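Local coordinates for L-lysine 6-monooxygenase involved in desferrioxamine biosynthesis (PDB 5O8P), which probably catalyses the FAD- and NADPH-dependent N-hydroxylation of the diamine cadaverine in the biosynthesis of desferrioxamine siderophores, at residues Y371-D374 against F380-N383; R356-E361 against D366-Y371; F231-Y236 against S277-I282. All coordinates share one frame; numbering follows the deposited sequence.

Overall arrangement
Contacts 1 and 2 form one continuous region in the long loop between strands 342-343 and 379-381, their centres about 7 Å apart and Y371 common to both. They also touch directly, with I373 O of contact 1 lying 2.7 Å from Q358 N of contact 2, a probable hydrogen bond. Contact 1 leads to the flavin cofactor through N383, whereas contact 2 is nearer the surface and away from the known sites. Contact 3, at 231-236 and 277-282, lies across the chain's centre, about 32 Å from contact 1 and 35 Å from contact 2 between centres. It holds Y232 of the NADP(+) site, unoccupied here, so contacts 1 and 3 belong to the two different nucleotide sites.

Contact 1. Residues Y371-D374 against F380-N383; sequences YSID and FVQN. With FAD (flavin-adenine dinucleotide), chain C.
V381 sets its isopropyl group against both branches of I373, the CG2 and CD1 methyls, the two side chains crossing at about a right angle beside a single beta bridge that joins S372 to F380. The bridge has the pattern of a non-hydrogen-bonded antiparallel pair and joins the preceding loop to strand 379-381 of the FAD-binding part of the fold. With chi1 at 71° and the chain extended beyond CG1, I373 CG2 and CD1 each come 3.7 Å from V381 CG1. The backbone link is V381 N to Y371 O, 2.9 Å, the donor lying nearly in line with the carbonyl bond. F380 runs its ring alongside the S372 backbone, with CE1 3.6 Å from S372 CB, and packs further onto L406 of helix 399-410. Y371 touches V381 O through its CB, while its ring leads away to stack with H389. On the other edge of strand 379-381, F380 forms backbone bonds with L155 and L157, and the chain that follows runs on to the cofactor. There the N383 side chain reaches the FAD diphosphate by a weak hydrogen bond, ND2 to O2P, 3.4 Å.

Contact 2. Residues R356-E361 against D366-Y371; sequences RIQWDE and DVQRNY
D366 packs its CB against the carbonyl of Q358 and the backbone of D360, within the irregular loop between strands 342-343 and 379-381, which doubles back on itself here and then enters a type I beta turn at Q368-Y371. The close part is small and mostly backbone. D366 N donates to Q358 O over 2.8 Å at an N-H...O angle of 161°, the donor standing somewhat out of the carbonyl plane. Beside this bond D366 CB lies 3.7 Å from D360 N, and the CB atoms of Q358 and D366 meet at 4.1 Å. The D366 carboxylate, with CG trans to the backbone N (chi1 -174°), swings past D360 CB, its OD1 3.8 Å from that carbon.

Toward the surface the fit is looser, and all the touching residues are partly exposed. The two carboxylates stay 4.9 Å apart, D360 OD2 to D366 OD1; D360 makes a salt bridge with R364, which probably eases the like charges. Q358 and Q368 cross at about a right angle with their amide planes 34° apart, passing in van der Waals contact, Q358 NE2 3.7 Å from Q368 CD, with no hydrogen bond between them. Each amide has another partner: Q358 NE2 donates to D374 O, linking it to D374 further along the same loop, while Q368 folds back on its own segment. Q368 opens the type I turn that ends at Y371, and within it R369 reaches D250 in a salt bridge at helix 246-253. The Q368 chain bends at chi2, which brings the amide back to the backbone, where NE2 donates to D366 O, 2.8 Å away and almost in the plane of the amide.

Contact 3. Residues F231-Y236 against S277-I282; sequences FYPLEY and SLINAI
The flat ring of F231 turns away from I279, although its CB starts toward the helix, and meets the ring of W224 with the planes at about 50°; L239 of the second subunit also packs on it. The flat group that I279 does reach is the peptide carbonyl following this ring. I279 CD1 comes obliquely to its oxygen end, well off the peptide plane, 3.3 Å from F231 O. The same methyl lies over one face of the P233 pyrrolidine ring, 3.7 Å from P233 CB and 3.6 Å from P233 CA. With CG1 trans to its carbonyl carbon (chi1 -71°) and chi2 extended, I279 presents its terminal CD1 methyl to the loop, with CG1 behind it 4.0 Å from F231 O, and no hydrogen bond crosses between the segments. The Y232 ring points away from the helix toward S200 and K272, which with Y232 bind NADP(+), absent from this chain; I279 thus packs behind the backbone that carries this tyrosine.

The contact also borders a subunit interface: T237 of the second subunit packs on I279, and E235 forms a salt bridge with R230 of that subunit. Within the chain, the loop 231-236 follows strand 221-225 of the parallel, Rossmann-type sheet and leads to helix 238-241, while helix 276-290 rests through L278 and I282 on helix 202-213.

Contact 1. Residues Y371-D374 against F380-N383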
# COMPACT_ATOMS: atom_id res chain seq x y z
N TYR B 371 -10.75 -36.29 10.02
CA TYR B 371 -9.32 -36.34 10.37
C TYR B 371 -8.91 -37.62 11.12
O TYR B 371 -7.80 -37.70 11.66
CB TYR B 371 -8.88 -35.05 11.12
CG TYR B 371 -9.23 -33.80 10.34
CD1 TYR B 371 -8.36 -33.31 9.37
CD2 TYR B 371 -10.44 -33.13 10.54
CE1 TYR B 371 -8.67 -32.19 8.62
CE2 TYR B 371 -10.77 -32.00 9.80
CZ TYR B 371 -9.89 -31.53 8.82
OH TYR B 371 -10.22 -30.40 8.08
N SER B 372 -9.77 -38.64 11.09
CA SER B 372 -9.52 -39.91 11.75
C SER B 372 -8.81 -40.89 10.80
O SER B 372 -9.05 -40.87 9.60
CB SER B 372 -10.83 -40.51 12.27
OG SER B 372 -11.57 -41.15 11.25
N ILE B 373 -7.94 -41.74 11.37
CA ILE B 373 -7.18 -42.73 10.58
C ILE B 373 -7.50 -44.19 10.95
O ILE B 373 -7.00 -45.12 10.32
CB ILE B 373 -5.64 -42.46 10.56
CG1 ILE B 373 -4.99 -42.75 11.91
CG2 ILE B 373 -5.38 -41.04 10.09
CD1 ILE B 373 -3.49 -42.49 11.96
N ASP B 374 -8.36 -44.38 11.94
CA ASP B 374 -8.80 -45.72 12.34
C ASP B 374 -10.20 -45.97 11.79
O ASP B 374 -10.75 -45.12 11.07
CB ASP B 374 -8.78 -45.86 13.86
CG ASP B 374 -9.80 -44.97 14.55
OD1 ASP B 374 -9.76 -43.75 14.28
OD2 ASP B 374 -10.64 -45.47 15.34
N PHE B 380 -6.94 -39.71 15.66
CA PHE B 380 -7.00 -38.54 14.78
C PHE B 380 -5.61 -38.01 14.46
O PHE B 380 -4.66 -38.28 15.18
CB PHE B 380 -7.83 -37.44 15.43
CG PHE B 380 -9.24 -37.84 15.66
CD1 PHE B 380 -10.18 -37.73 14.65
CD2 PHE B 380 -9.64 -38.34 16.89
CE1 PHE B 380 -11.49 -38.10 14.86
CE2 PHE B 380 -10.95 -38.71 17.11
CZ PHE B 380 -11.87 -38.60 16.09
N VAL B 381 -5.51 -37.22 13.40
CA VAL B 381 -4.23 -36.61 13.05
C VAL B 381 -4.38 -35.11 12.79
O VAL B 381 -5.42 -34.69 12.31
CB VAL B 381 -3.56 -37.32 11.84
CG1 VAL B 381 -3.24 -38.78 12.15
CG2 VAL B 381 -4.40 -37.21 10.56
N GLN B 382 -3.36 -34.34 13.14
CA GLN B 382 -3.26 -32.90 12.87
C GLN B 382 -2.07 -32.77 11.93
O GLN B 382 -0.97 -33.14 12.32
CB GLN B 382 -2.95 -32.12 14.14
CG GLN B 382 -3.94 -32.31 15.27
CD GLN B 382 -4.71 -31.06 15.60
OE1 GLN B 382 -5.31 -30.45 14.73
NE2 GLN B 382 -4.69 -30.67 16.88
N ASN B 383 -2.27 -32.23 10.73
CA ASN B 383 -1.17 -31.98 9.80
C ASN B 383 -0.43 -33.26 9.32
O ASN B 383 0.79 -33.27 9.22
CB ASN B 383 -0.18 -30.99 10.46
CG ASN B 383 0.78 -30.30 9.47
OD1 ASN B 383 0.43 -29.93 8.34
ND2 ASN B 383 2.02 -30.11 9.93
PA FAD C . 5.56 -29.06 15.30
O1A FAD C . 6.44 -27.89 15.70
O2A FAD C . 6.08 -30.08 14.32
O5B FAD C . 5.16 -29.79 16.69
C5B FAD C . 5.42 -31.16 16.94
C4B FAD C . 5.85 -31.43 18.38
O4B FAD C . 5.67 -32.83 18.67
C3B FAD C . 7.32 -31.13 18.63
O3B FAD C . 7.44 -30.36 19.83
C2B FAD C . 7.99 -32.50 18.70
O2B FAD C . 9.13 -32.55 19.57
C1B FAD C . 6.88 -33.37 19.24
N9A FAD C . 7.02 -34.83 19.01
C8A FAD C . 7.28 -35.49 17.86
N7A FAD C . 7.33 -36.84 18.09
C5A FAD C . 7.09 -37.05 19.40
C6A FAD C . 7.00 -38.21 20.32
N6A FAD C . 7.17 -39.48 19.87
N1A FAD C . 6.73 -37.97 21.63
C2A FAD C . 6.55 -36.72 22.11
N3A FAD C . 6.63 -35.62 21.33
C4A FAD C . 6.89 -35.72 20.00
N1 FAD C . 2.22 -21.87 8.79
C2 FAD C . 1.41 -20.79 8.84
O2 FAD C . 0.18 -20.96 8.69
N3 FAD C . 1.88 -19.54 9.05
C4 FAD C . 3.19 -19.29 9.22
O4 FAD C . 3.60 -18.13 9.41
C4X FAD C . 4.15 -20.43 9.17
N5 FAD C . 5.48 -20.25 9.34
C5X FAD C . 6.32 -21.31 9.29
C6 FAD C . 7.68 -21.06 9.46
C7 FAD C . 8.61 -22.10 9.42
C7M FAD C . 10.08 -21.81 9.61
C8 FAD C . 8.13 -23.49 9.19
C8M FAD C . 9.12 -24.63 9.15
C9 FAD C . 6.77 -23.75 9.01
C9A FAD C . 5.82 -22.71 9.05
N10 FAD C . 4.41 -22.92 8.88
C10 FAD C . 3.57 -21.78 8.93
C1' FAD C . 3.80 -24.26 8.65
C2' FAD C . 3.30 -24.92 9.96
O2' FAD C . 2.55 -23.97 10.75
C3' FAD C . 4.43 -25.53 10.82
O3' FAD C . 5.11 -26.56 10.08
C4' FAD C . 3.93 -26.13 12.14
O4' FAD C . 4.99 -26.11 13.10
C5' FAD C . 3.42 -27.56 11.99
O5' FAD C . 2.52 -27.85 13.06
P FAD C . 2.83 -29.04 14.09
O1P FAD C . 1.75 -29.05 15.14
O2P FAD C . 3.03 -30.24 13.20
O3P FAD C . 4.19 -28.40 14.72

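Contact 2. Residues R356-E361 against D366-Y371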
# COMPACT_ATOMS: atom_id res chain seq x y z
N ARG B 356 -4.75 -51.41 13.23
CA ARG B 356 -5.93 -50.57 13.56
C ARG B 356 -6.11 -49.33 12.66
O ARG B 356 -7.11 -48.60 12.80
CB ARG B 356 -5.84 -50.03 14.99
CG ARG B 356 -5.45 -50.97 16.10
CD ARG B 356 -6.62 -51.54 16.87
NE ARG B 356 -7.70 -50.59 17.19
CZ ARG B 356 -8.96 -50.97 17.44
NH1 ARG B 356 -9.33 -52.25 17.42
NH2 ARG B 356 -9.87 -50.05 17.70
N ILE B 357 -5.15 -49.07 11.77
CA ILE B 357 -5.11 -47.87 10.95
C ILE B 357 -5.53 -48.21 9.52
O ILE B 357 -5.12 -49.25 8.99
CB ILE B 357 -3.70 -47.25 11.00
CG1 ILE B 357 -3.53 -46.52 12.34
CG2 ILE B 357 -3.46 -46.30 9.83
CD1 ILE B 357 -2.13 -46.02 12.62
N GLN B 358 -6.32 -47.34 8.90
CA GLN B 358 -6.71 -47.50 7.50
C GLN B 358 -5.60 -46.95 6.62
O GLN B 358 -5.29 -45.76 6.70
CB GLN B 358 -8.02 -46.77 7.19
CG GLN B 358 -9.18 -47.19 8.06
CD GLN B 358 -10.52 -46.70 7.54
OE1 GLN B 358 -10.89 -47.00 6.42
NE2 GLN B 358 -11.25 -45.95 8.36
N TRP B 359 -4.99 -47.80 5.80
CA TRP B 359 -3.94 -47.39 4.88
C TRP B 359 -4.50 -47.34 3.46
O TRP B 359 -5.34 -48.15 3.10
CB TRP B 359 -2.75 -48.35 4.95
CG TRP B 359 -2.19 -48.49 6.36
CD1 TRP B 359 -2.58 -49.39 7.30
CD2 TRP B 359 -1.16 -47.69 6.97
NE1 TRP B 359 -1.86 -49.21 8.45
CE2 TRP B 359 -0.97 -48.18 8.27
CE3 TRP B 359 -0.36 -46.63 6.53
CZ2 TRP B 359 -0.03 -47.63 9.16
CZ3 TRP B 359 0.57 -46.07 7.42
CH2 TRP B 359 0.73 -46.58 8.71
N ASP B 360 -4.04 -46.37 2.67
CA ASP B 360 -4.45 -46.23 1.27
C ASP B 360 -3.44 -46.93 0.35
O ASP B 360 -2.46 -47.50 0.83
CB ASP B 360 -4.68 -44.75 0.89
CG ASP B 360 -3.39 -43.91 0.86
OD1 ASP B 360 -2.29 -44.45 1.09
OD2 ASP B 360 -3.49 -42.70 0.58
N GLU B 361 -3.67 -46.84 -0.96
CA GLU B 361 -2.85 -47.53 -1.98
C GLU B 361 -1.34 -47.22 -1.95
O GLU B 361 -0.54 -48.04 -2.39
CB GLU B 361 -3.37 -47.23 -3.41
CG GLU B 361 -4.82 -47.61 -3.72
CD GLU B 361 -5.16 -49.08 -3.49
OE1 GLU B 361 -4.25 -49.94 -3.49
OE2 GLU B 361 -6.36 -49.40 -3.32
N ASP B 366 -5.04 -43.43 5.20
CA ASP B 366 -6.27 -43.15 4.46
C ASP B 366 -7.21 -42.32 5.35
O ASP B 366 -8.16 -42.84 5.95
CB ASP B 366 -6.95 -44.45 4.02
CG ASP B 366 -8.16 -44.22 3.12
OD1 ASP B 366 -8.04 -43.47 2.12
OD2 ASP B 366 -9.23 -44.78 3.43
N VAL B 367 -6.95 -41.01 5.40
CA VAL B 367 -7.59 -40.14 6.38
C VAL B 367 -9.05 -39.89 6.00
O VAL B 367 -9.34 -39.63 4.84
CB VAL B 367 -6.87 -38.77 6.52
CG1 VAL B 367 -7.40 -38.02 7.74
CG2 VAL B 367 -5.36 -38.94 6.61
N GLN B 368 -9.94 -39.95 6.98
CA GLN B 368 -11.37 -39.70 6.77
C GLN B 368 -11.62 -38.20 6.90
O GLN B 368 -10.73 -37.45 7.30
CB GLN B 368 -12.23 -40.45 7.78
CG GLN B 368 -11.88 -41.92 7.98
CD GLN B 368 -12.06 -42.75 6.74
OE1 GLN B 368 -13.19 -43.14 6.42
NE2 GLN B 368 -10.95 -43.06 6.06
N ARG B 369 -12.85 -37.77 6.58
CA ARG B 369 -13.14 -36.33 6.53
C ARG B 369 -13.06 -35.69 7.91
O ARG B 369 -12.73 -34.52 8.00
CB ARG B 369 -14.48 -36.03 5.84
CG ARG B 369 -14.89 -34.55 5.78
CD ARG B 369 -13.97 -33.75 4.88
NE ARG B 369 -14.20 -32.30 4.95
CZ ARG B 369 -13.73 -31.48 5.89
NH1 ARG B 369 -12.99 -31.92 6.90
NH2 ARG B 369 -14.00 -30.18 5.81
N ASN B 370 -13.33 -36.47 8.96
CA ASN B 370 -13.17 -35.99 10.34
C ASN B 370 -11.74 -36.09 10.90
O ASN B 370 -11.54 -35.98 12.10
CB ASN B 370 -14.17 -36.70 11.30
CG ASN B 370 -13.90 -38.18 11.45
OD1 ASN B 370 -13.12 -38.78 10.71
ND2 ASN B 370 -14.56 -38.80 12.42
N TYR B 371 -10.75 -36.29 10.02
CA TYR B 371 -9.32 -36.34 10.37
C TYR B 371 -8.91 -37.62 11.12
O TYR B 371 -7.80 -37.70 11.66
CB TYR B 371 -8.88 -35.05 11.12
CG TYR B 371 -9.23 -33.80 10.34
CD1 TYR B 371 -8.36 -33.31 9.37
CD2 TYR B 371 -10.44 -33.13 10.54
CE1 TYR B 371 -8.67 -32.19 8.62
CE2 TYR B 371 -10.77 -32.00 9.80
CZ TYR B 371 -9.89 -31.53 8.82
OH TYR B 371 -10.22 -30.40 8.08

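Contact 3. Residues F231-Y236 against S277-I282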
# COMPACT_ATOMS: atom_id res chain seq x y z
N PHE B 231 10.35 -18.19 -9.25
CA PHE B 231 10.27 -17.89 -7.83
C PHE B 231 8.84 -17.44 -7.55
O PHE B 231 8.58 -16.24 -7.36
CB PHE B 231 11.32 -16.83 -7.43
CG PHE B 231 12.72 -17.25 -7.71
CD1 PHE B 231 13.43 -18.01 -6.79
CD2 PHE B 231 13.32 -16.93 -8.91
CE1 PHE B 231 14.72 -18.42 -7.06
CE2 PHE B 231 14.62 -17.33 -9.18
CZ PHE B 231 15.32 -18.08 -8.26
N TYR B 232 7.92 -18.40 -7.57
CA TYR B 232 6.49 -18.07 -7.57
C TYR B 232 6.05 -17.51 -6.23
O TYR B 232 6.52 -17.97 -5.19
CB TYR B 232 5.58 -19.25 -8.03
CG TYR B 232 5.83 -20.62 -7.42
CD1 TYR B 232 5.63 -20.84 -6.05
CD2 TYR B 232 6.21 -21.70 -8.22
CE1 TYR B 232 5.84 -22.10 -5.48
CE2 TYR B 232 6.43 -22.96 -7.66
CZ TYR B 232 6.24 -23.16 -6.28
OH TYR B 232 6.45 -24.40 -5.71
N PRO B 233 5.19 -16.49 -6.25
CA PRO B 233 4.62 -16.01 -5.00
C PRO B 233 3.51 -16.92 -4.49
O PRO B 233 2.89 -17.66 -5.26
CB PRO B 233 4.06 -14.64 -5.38
CG PRO B 233 3.68 -14.79 -6.80
CD PRO B 233 4.68 -15.73 -7.41
N LEU B 234 3.26 -16.83 -3.19
CA LEU B 234 2.14 -17.45 -2.54
C LEU B 234 0.92 -16.68 -3.01
O LEU B 234 0.91 -15.45 -2.90
CB LEU B 234 2.28 -17.32 -1.03
CG LEU B 234 1.20 -17.97 -0.19
CD1 LEU B 234 1.45 -19.46 -0.14
CD2 LEU B 234 1.16 -17.37 1.22
N GLU B 235 -0.10 -17.37 -3.54
CA GLU B 235 -1.31 -16.70 -4.03
C GLU B 235 -2.21 -16.22 -2.87
O GLU B 235 -2.77 -17.03 -2.13
CB GLU B 235 -2.08 -17.59 -4.99
CG GLU B 235 -3.06 -16.82 -5.91
CD GLU B 235 -3.46 -17.63 -7.15
OE1 GLU B 235 -2.56 -18.15 -7.84
OE2 GLU B 235 -4.68 -17.79 -7.42
N TYR B 236 -2.34 -14.91 -2.73
CA TYR B 236 -2.97 -14.28 -1.56
C TYR B 236 -4.16 -13.35 -1.92
O TYR B 236 -4.71 -12.61 -1.07
CB TYR B 236 -1.93 -13.51 -0.73
CG TYR B 236 -2.23 -13.47 0.76
CD1 TYR B 236 -2.14 -14.63 1.54
CD2 TYR B 236 -2.57 -12.26 1.40
CE1 TYR B 236 -2.40 -14.60 2.90
CE2 TYR B 236 -2.83 -12.22 2.77
CZ TYR B 236 -2.74 -13.39 3.53
OH TYR B 236 -3.00 -13.37 4.90
N SER B 277 5.58 -9.66 -1.10
CA SER B 277 6.37 -8.54 -0.58
C SER B 277 7.85 -8.85 -0.52
O SER B 277 8.69 -7.98 -0.80
CB SER B 277 5.92 -8.15 0.82
OG SER B 277 4.63 -7.57 0.78
N LEU B 278 8.16 -10.09 -0.11
CA LEU B 278 9.54 -10.52 0.06
C LEU B 278 10.22 -10.72 -1.28
O LEU B 278 11.34 -10.26 -1.45
CB LEU B 278 9.61 -11.81 0.88
CG LEU B 278 10.99 -12.39 1.22
CD1 LEU B 278 11.83 -11.37 1.98
CD2 LEU B 278 10.84 -13.67 2.03
N ILE B 279 9.57 -11.38 -2.24
CA ILE B 279 10.13 -11.47 -3.58
C ILE B 279 10.51 -10.08 -4.08
O ILE B 279 11.62 -9.86 -4.53
CB ILE B 279 9.16 -12.09 -4.61
CG1 ILE B 279 8.97 -13.57 -4.34
CG2 ILE B 279 9.70 -11.92 -6.03
CD1 ILE B 279 7.71 -14.14 -4.95
N ASN B 280 9.57 -9.15 -4.00
CA ASN B 280 9.82 -7.78 -4.42
C ASN B 280 10.89 -7.08 -3.60
O ASN B 280 11.63 -6.26 -4.14
CB ASN B 280 8.54 -6.97 -4.37
CG ASN B 280 7.54 -7.37 -5.43
OD1 ASN B 280 7.85 -8.11 -6.38
ND2 ASN B 280 6.32 -6.88 -5.28
N ALA B 281 10.96 -7.36 -2.30
CA ALA B 281 12.03 -6.79 -1.46
C ALA B 281 13.41 -7.30 -1.85
O ALA B 281 14.39 -6.55 -1.77
CB ALA B 281 11.76 -7.07 -0.00
N ILE B 282 13.48 -8.56 -2.27
CA ILE B 282 14.71 -9.16 -2.78
C ILE B 282 15.13 -8.50 -4.10
O ILE B 282 16.29 -8.17 -4.26
CB ILE B 282 14.56 -10.69 -2.99
CG1 ILE B 282 14.43 -11.38 -1.64
CG2 ILE B 282 15.75 -11.28 -3.75
CD1 ILE B 282 13.97 -12.82 -1.75